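Local coordinates for protein geranyltranstransferase (PDB 3TS7) that probably makes farnesyl diphosphate as a magnesium-dependent prenyltransferase of the FPP/GGPP synthase family, at residues B[233-238]-B[264-269]. Sequence-based numbering, arbitrary orientation.
Sequences DEESDT and GAKEKA
Lys266 and Glu235 meet between two helices, their CA atoms 11.3 Å apart, through a single ion pair at the surface. From CB of Lys266 the side chain leaves with CG anti to the carbonyl carbon (chi1 -79°) and then runs out almost fully extended. CB, CG and CD bridge the distance, with CD still 4.7 Å from Glu235 OE1. CE is the first atom to touch, 3.2 Å from OE1, and NZ closes the salt bridge to the same OE1 at 3.2 Å. With CE and NZ equally distant, the oxygen lies beside the last bond of the lysine rather than ahead of it: the CE-NZ...OE1 angle is about 75°. This is electrostatic attraction across the side of the ammonium end, without a hydrogen bond. Glu235 comes from the opposite direction, also extended beyond CG, and presents one carboxylate oxygen; OE2 stays 5.3 Å from NZ. The pair lies in an exposed setting, so its attraction is probably softened by water.

Three residues beyond Glu235, Thr238 is the first to leave helical geometry, and its OG1 donates to Glu234 O at 2.7 Å, tying the final turn together.

In this all-helical isoprenoid synthase, the ion pair links the C-terminal end of helix 208-237 to the early turns of helix 262-279. Side-chain contacts accompany it: Lys266 and Ala265 touch Ile231, while Glu234 and Glu235 touch Leu262. Helix 256-260 adds Pro257 against Glu234 and Ala265, and farther along helix 262-279 Lys268 rests on Leu177 of helix 177-201.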
# COMPACT_ATOMS: atom_id res chain seq x y z
N ASP B 233 20.20 24.63 2.97
CA ASP B 233 20.64 24.46 1.59
C ASP B 233 21.09 25.78 0.94
O ASP B 233 22.16 25.82 0.32
CB ASP B 233 19.52 23.84 0.75
CG ASP B 233 19.54 22.33 0.76
OD1 ASP B 233 20.37 21.74 1.47
OD2 ASP B 233 18.71 21.74 0.04
N GLU B 234 20.27 26.82 1.09
CA GLU B 234 20.57 28.15 0.55
C GLU B 234 21.83 28.74 1.17
O GLU B 234 22.68 29.28 0.47
CB GLU B 234 19.37 29.09 0.75
CG GLU B 234 19.70 30.60 0.81
CD GLU B 234 19.94 31.24 -0.54
OE1 GLU B 234 19.59 30.62 -1.58
OE2 GLU B 234 20.48 32.36 -0.58
N GLU B 235 21.95 28.61 2.49
CA GLU B 235 23.13 29.05 3.23
C GLU B 235 24.39 28.27 2.86
O GLU B 235 25.49 28.83 2.88
CB GLU B 235 22.90 28.97 4.74
CG GLU B 235 22.19 30.19 5.31
CD GLU B 235 21.52 29.90 6.64
OE1 GLU B 235 20.74 30.76 7.09
OE2 GLU B 235 21.76 28.82 7.23
N SER B 236 24.24 26.99 2.53
CA SER B 236 25.38 26.14 2.22
C SER B 236 26.10 26.54 0.93
O SER B 236 27.31 26.77 0.94
CB SER B 236 24.97 24.67 2.18
OG SER B 236 26.06 23.85 2.55
N ASP B 237 25.35 26.63 -0.18
CA ASP B 237 25.97 26.98 -1.46
C ASP B 237 26.38 28.46 -1.61
O ASP B 237 27.23 28.78 -2.43
CB ASP B 237 25.13 26.49 -2.66
CG ASP B 237 23.70 27.02 -2.65
OD1 ASP B 237 23.50 28.25 -2.76
OD2 ASP B 237 22.77 26.20 -2.57
N THR B 238 25.79 29.34 -0.80
CA THR B 238 26.17 30.76 -0.80
C THR B 238 27.17 31.11 0.31
O THR B 238 27.33 32.28 0.66
CB THR B 238 24.95 31.72 -0.75
OG1 THR B 238 24.21 31.52 0.46
CG2 THR B 238 24.02 31.52 -1.95
N GLY B 264 12.62 36.32 4.57
CA GLY B 264 11.22 35.93 4.49
C GLY B 264 11.00 34.44 4.78
O GLY B 264 10.02 34.07 5.42
N ALA B 265 11.92 33.59 4.30
CA ALA B 265 11.90 32.15 4.58
C ALA B 265 12.15 31.88 6.06
O ALA B 265 11.40 31.14 6.70
CB ALA B 265 12.92 31.43 3.72
N LYS B 266 13.19 32.51 6.61
CA LYS B 266 13.47 32.46 8.05
C LYS B 266 12.31 32.86 8.92
O LYS B 266 12.01 32.16 9.89
CB LYS B 266 14.69 33.30 8.41
CG LYS B 266 15.98 32.61 8.08
CD LYS B 266 17.16 33.44 8.50
CE LYS B 266 18.42 32.73 8.10
NZ LYS B 266 19.63 33.60 8.20
N GLU B 267 11.64 33.96 8.58
CA GLU B 267 10.46 34.44 9.32
C GLU B 267 9.27 33.50 9.21
O GLU B 267 8.51 33.33 10.17
CB GLU B 267 10.05 35.83 8.83
CG GLU B 267 8.88 36.47 9.59
CD GLU B 267 8.20 37.58 8.80
OE1 GLU B 267 6.95 37.54 8.66
OE2 GLU B 267 8.91 38.49 8.32
N LYS B 268 9.06 32.95 8.01
CA LYS B 268 7.97 31.98 7.81
C LYS B 268 8.14 30.71 8.67
O LYS B 268 7.17 30.25 9.27
CB LYS B 268 7.83 31.58 6.33
CG LYS B 268 6.47 30.96 6.03
CD LYS B 268 5.55 31.90 5.26
CE LYS B 268 5.03 33.07 6.08
NZ LYS B 268 3.61 33.36 5.77
N ALA B 269 9.35 30.16 8.72
CA ALA B 269 9.62 28.98 9.58
C ALA B 269 9.36 29.32 11.06
O ALA B 269 8.68 28.57 11.77
CB ALA B 269 11.02 28.50 9.39